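Local atomic coordinates of 43.8 kDa insecticidal crystal protein (Bacillus thuringiensis, PDB entry 4JP0), a protein that forms one half of a binary insecticidal toxin that acts together with Cry34Ab1 against western corn rootworm larvae, whose midgut epithelium is the probable target. Residues A[37-40]-A[41-44]; A[349-352]-A[353-357]. All coordinates share one frame; numbering follows the deposited sequence. Where two conformers were deposited one is given.

Contact 1 (A[37-40]-A[41-44]); sequences DDDI and DDYN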
loop_
_atom_site.group_PDB
_atom_site.type_symbol
_atom_site.label_atom_id
_atom_site.label_comp_id
_atom_site.label_asym_id
_atom_site.label_seq_id
_atom_site.Cartn_x
_atom_site.Cartn_y
_atom_site.Cartn_z
ATOM N N ASP A 37 17.686 33.648 -18.433
ATOM C CA ASP A 37 17.571 33.557 -19.873
ATOM C C ASP A 37 16.288 34.279 -20.325
ATOM O O ASP A 37 15.274 34.236 -19.615
ATOM C CB ASP A 37 17.488 32.072 -20.270
ATOM C CG ASP A 37 17.561 31.871 -21.767
ATOM O OD1 ASP A 37 16.495 31.840 -22.434
ATOM O OD2 ASP A 37 18.650 31.736 -22.356
ATOM N N ASP A 38 16.321 34.885 -21.505
ATOM C CA ASP A 38 15.157 35.568 -22.078
ATOM C C ASP A 38 13.937 34.684 -22.221
ATOM O O ASP A 38 12.844 35.141 -22.175
ATOM C CB ASP A 38 15.473 36.304 -23.408
ATOM C CG ASP A 38 15.588 35.381 -24.613
ATOM O OD1 ASP A 38 16.117 34.300 -24.508
ATOM O OD2 ASP A 38 15.160 35.751 -25.698
ATOM N N ASP A 39 14.150 33.408 -22.395
ATOM C CA ASP A 39 13.044 32.491 -22.571
ATOM C C ASP A 39 12.880 31.554 -21.368
ATOM O O ASP A 39 12.308 30.473 -21.523
ATOM C CB ASP A 39 13.230 31.603 -23.817
ATOM C CG ASP A 39 13.273 32.383 -25.130
ATOM O OD1 ASP A 39 12.541 33.400 -25.317
ATOM O OD2 ASP A 39 14.013 32.010 -26.060
ATOM N N ILE A 40 13.363 31.934 -20.190
ATOM C CA ILE A 40 13.250 31.014 -19.029
ATOM C C ILE A 40 11.813 30.647 -18.708
ATOM O O ILE A 40 11.543 29.556 -18.184
ATOM C CB ILE A 40 13.969 31.552 -17.767
ATOM C CG1 ILE A 40 14.223 30.420 -16.777
ATOM C CG2 ILE A 40 13.156 32.690 -17.115
ATOM C CD1 ILE A 40 15.257 29.402 -17.230
ATOM N N ASP A 41 10.885 31.552 -19.015
ATOM C CA ASP A 41 9.480 31.272 -18.734
ATOM C C ASP A 41 8.882 30.146 -19.592
ATOM O O ASP A 41 7.791 29.687 -19.320
ATOM C CB ASP A 41 8.656 32.556 -18.845
ATOM C CG ASP A 41 8.931 33.521 -17.705
ATOM O OD1 ASP A 41 8.602 34.719 -17.857
ATOM O OD2 ASP A 41 9.472 33.182 -16.626
ATOM N N ASP A 42 9.594 29.686 -20.608
ATOM C CA ASP A 42 9.137 28.540 -21.425
ATOM C C ASP A 42 9.691 27.204 -20.916
ATOM O O ASP A 42 9.504 26.140 -21.539
ATOM C CB ASP A 42 9.583 28.719 -22.870
ATOM C CG ASP A 42 8.968 29.946 -23.525
ATOM O OD1 ASP A 42 7.777 30.228 -23.317
ATOM O OD2 ASP A 42 9.609 30.672 -24.289
ATOM N N TYR A 43 10.383 27.252 -19.791
ATOM C CA TYR A 43 10.932 26.019 -19.222
ATOM C C TYR A 43 10.388 25.769 -17.830
ATOM O O TYR A 43 9.969 26.701 -17.146
ATOM C CB TYR A 43 12.439 26.134 -19.073
ATOM C CG TYR A 43 13.165 26.176 -20.389
ATOM C CD1 TYR A 43 13.203 27.347 -21.138
ATOM C CD2 TYR A 43 13.768 25.028 -20.913
ATOM C CE1 TYR A 43 13.861 27.399 -22.367
ATOM C CE2 TYR A 43 14.442 25.072 -22.167
ATOM C CZ TYR A 43 14.483 26.267 -22.870
ATOM O OH TYR A 43 15.129 26.342 -24.092
ATOM N N ASN A 44 10.460 24.517 -17.402
ATOM C CA ASN A 44 10.192 24.166 -16.026
ATOM C C ASN A 44 11.509 23.911 -15.299
ATOM O O ASN A 44 12.319 23.133 -15.797
ATOM C CB ASN A 44 9.394 22.864 -15.935
ATOM C CG ASN A 44 9.286 22.374 -14.506
ATOM O OD1 ASN A 44 8.858 23.119 -13.647
ATOM N ND2 ASN A 44 9.763 21.139 -14.228
HETATM O O HOH W 1 11.360 34.513 -19.927
#
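The ring of Y43 meets the 37-40 segment by its edge, where the backbone O of D39 lies in the ring plane, 3.3 Å from CD1 of Y43; it also packs edge-to-face with the ring of Y22. With CG of Y43 anti to its own carbonyl carbon (chi1 -68°), the ring is folded back along the turn it follows, and an aromatic C-H edge, slightly positive, suits a neighbouring carbonyl oxygen. The two flat carboxylates of D39 and D42 have planes 36° apart and do not stack; OD1 of D39 stays 4.1 Å from OD2 of D42, a proximity of like charges that solvent around these exposed groups probably screens. Backbone bonds carry the chain round: D42 N donates to D39 O at 3.0 Å, and Y43 N to I40 O, also at 3.0 Å. This short 3-10 turn continues from a type I beta turn from D37 to I40, sharing I40; there OD1 of D37 accepts from D39 N at 2.8 Å, an Asx turn for which aspartate's short side chain is well fitted. Both turns lie in the ricin B-type lectin domain, a beta-trefoil, where they lead from strand 31-33 into strand 43-52. Water 1 donates to D38 O and accepts from D41 N. Among these acidic residues the apolar I40 packs on M33.

Contact 2 (A[349-352]-A[353-357]); sequences HQQA and LLLLT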
loop_
_atom_site.group_PDB
_atom_site.type_symbol
_atom_site.label_atom_id
_atom_site.label_comp_id
_atom_site.label_asym_id
_atom_site.label_seq_id
_atom_site.Cartn_x
_atom_site.Cartn_y
_atom_site.Cartn_z
ATOM N N HIS A 349 -20.248 -24.593 23.596
ATOM C CA HIS A 349 -19.526 -25.785 24.000
ATOM C C HIS A 349 -18.047 -25.497 24.156
ATOM O O HIS A 349 -17.397 -26.091 25.007
ATOM C CB HIS A 349 -19.687 -26.925 22.992
ATOM C CG HIS A 349 -21.087 -27.427 22.835
ATOM N ND1 HIS A 349 -21.411 -28.432 21.947
ATOM C CD2 HIS A 349 -22.243 -27.088 23.457
ATOM C CE1 HIS A 349 -22.707 -28.695 22.035
ATOM N NE2 HIS A 349 -23.238 -27.887 22.935
ATOM N N GLN A 350 -17.507 -24.619 23.311
ATOM C CA GLN A 350 -16.094 -24.280 23.415
ATOM C C GLN A 350 -15.797 -23.527 24.717
ATOM O O GLN A 350 -14.795 -23.792 25.382
ATOM C CB GLN A 350 -15.595 -23.492 22.191
ATOM C CG GLN A 350 -14.058 -23.426 22.100
ATOM C CD GLN A 350 -13.543 -23.382 20.656
ATOM O OE1 GLN A 350 -14.132 -24.006 19.762
ATOM N NE2 GLN A 350 -12.448 -22.655 20.432
ATOM N N GLN A 351 -16.648 -22.576 25.074
ATOM C CA GLN A 351 -16.438 -21.873 26.325
ATOM C C GLN A 351 -16.606 -22.856 27.484
ATOM O O GLN A 351 -15.855 -22.813 28.458
ATOM C CB GLN A 351 -17.409 -20.716 26.504
ATOM C CG GLN A 351 -17.188 -19.993 27.822
ATOM C CD GLN A 351 -18.331 -19.096 28.198
ATOM O OE1 GLN A 351 -19.494 -19.438 27.966
ATOM N NE2 GLN A 351 -18.016 -17.943 28.788
ATOM N N ALA A 352 -17.579 -23.757 27.381
ATOM C CA ALA A 352 -17.750 -24.728 28.455
ATOM C C ALA A 352 -16.484 -25.587 28.720
ATOM O O ALA A 352 -16.052 -25.765 29.878
ATOM C CB ALA A 352 -18.982 -25.620 28.211
ATOM N N LEU A 353 -15.903 -26.154 27.665
ATOM C CA LEU A 353 -14.686 -26.961 27.868
ATOM C C LEU A 353 -13.543 -26.110 28.441
ATOM O O LEU A 353 -12.730 -26.567 29.276
ATOM C CB LEU A 353 -14.233 -27.599 26.549
ATOM C CG LEU A 353 -15.292 -28.504 25.897
ATOM C CD1 LEU A 353 -15.151 -28.509 24.340
ATOM C CD2 LEU A 353 -15.241 -29.913 26.449
ATOM N N LEU A 354 -13.443 -24.879 27.991
ATOM C CA LEU A 354 -12.364 -24.035 28.505
ATOM C C LEU A 354 -12.598 -23.767 29.991
ATOM O O LEU A 354 -11.664 -23.812 30.802
ATOM C CB LEU A 354 -12.280 -22.719 27.722
ATOM C CG LEU A 354 -11.143 -21.756 28.062
ATOM C CD1 LEU A 354 -9.796 -22.452 27.964
ATOM C CD2 LEU A 354 -11.181 -20.501 27.142
ATOM N N LEU A 355 -13.846 -23.490 30.346
ATOM C CA LEU A 355 -14.164 -23.204 31.725
ATOM C C LEU A 355 -13.814 -24.386 32.627
ATOM O O LEU A 355 -13.451 -24.205 33.800
ATOM C CB LEU A 355 -15.643 -22.894 31.879
ATOM C CG LEU A 355 -16.111 -21.499 31.447
ATOM C CD1 LEU A 355 -17.613 -21.386 31.533
ATOM C CD2 LEU A 355 -15.437 -20.419 32.294
ATOM N N LEU A 356 -13.984 -25.590 32.096
ATOM C CA LEU A 356 -13.724 -26.786 32.890
ATOM C C LEU A 356 -12.244 -26.949 33.302
ATOM O O LEU A 356 -11.946 -27.760 34.181
ATOM C CB LEU A 356 -14.203 -28.031 32.171
ATOM C CG LEU A 356 -15.708 -28.345 32.127
ATOM C CD1 LEU A 356 -15.909 -29.591 31.223
ATOM C CD2 LEU A 356 -16.298 -28.612 33.483
ATOM N N THR A 357 -11.333 -26.192 32.690
ATOM C CA THR A 357 -9.918 -26.293 33.078
ATOM C C THR A 357 -9.609 -25.604 34.398
ATOM O O THR A 357 -8.510 -25.746 34.947
ATOM C CB THR A 357 -8.985 -25.729 32.021
ATOM O OG1 THR A 357 -9.323 -24.363 31.774
ATOM C CG2 THR A 357 -9.220 -26.432 30.705
#
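L355 lies over the carbonyl oxygens of Q351 and A352, which its CB approaches, with its CG 3.3 Å from the backbone O of Q351 and its CD1 4.0 Å from CG of Q351. The two side chains run at a slant to each other; Q351 holds CG anti to its backbone N (chi1 180°) and extends from there, which lays CG, and the amide carbon CD just beyond it, against CD1 of L355. Two residues earlier, L353 lies over the backbone O of H349, its CG 3.3 Å away, without meeting the H349 side chain. A352, whose methyl is small enough for a buried face, adds little bulk.

Beneath these side chains runs the alpha-helical backbone, with L353 N bonded to H349 O, L354 N to Q350 O, L355 N to Q351 O at 2.8 Å, and L356 N to A352 O. The L355 bond is close to linear at the acceptor, with a C=O...N angle of 162°. L354 O is gripped twice by T357, by N and by OG1 at 2.6 Å, the latter in the carbonyl plane, as threonine's short hydroxyl side chain allows. Just before the helix, OD1 of N348 accepts from Q351 N three residues on, a common role for asparagine. Helix 349-355 follows strand 327-346 and packs against two further helices: L355 and L356 touch helix 361-368, while H349, A352 and L353 face helix 372-380.

Overall arrangement
Contacts 1 and 2 are both local, surface contacts, and they share no helix or strand: they lie on opposite sides of the chain's centre, with centres about 78 Å apart and nearest atoms about 60 Å apart. Residues 37-44 belong to the lectin-like trefoil, whereas residues 349-357 form part of a small group of helices that follows the long strands of the toxin domain. Their chemistry differs accordingly. Contact 1 turns the chain between two strands with an Asx turn, a water and backbone bonds reaching three residues back; contact 2 is a regular helix with bonds reaching four back, whose A352, L353, L355 and L356 face the neighbouring helices.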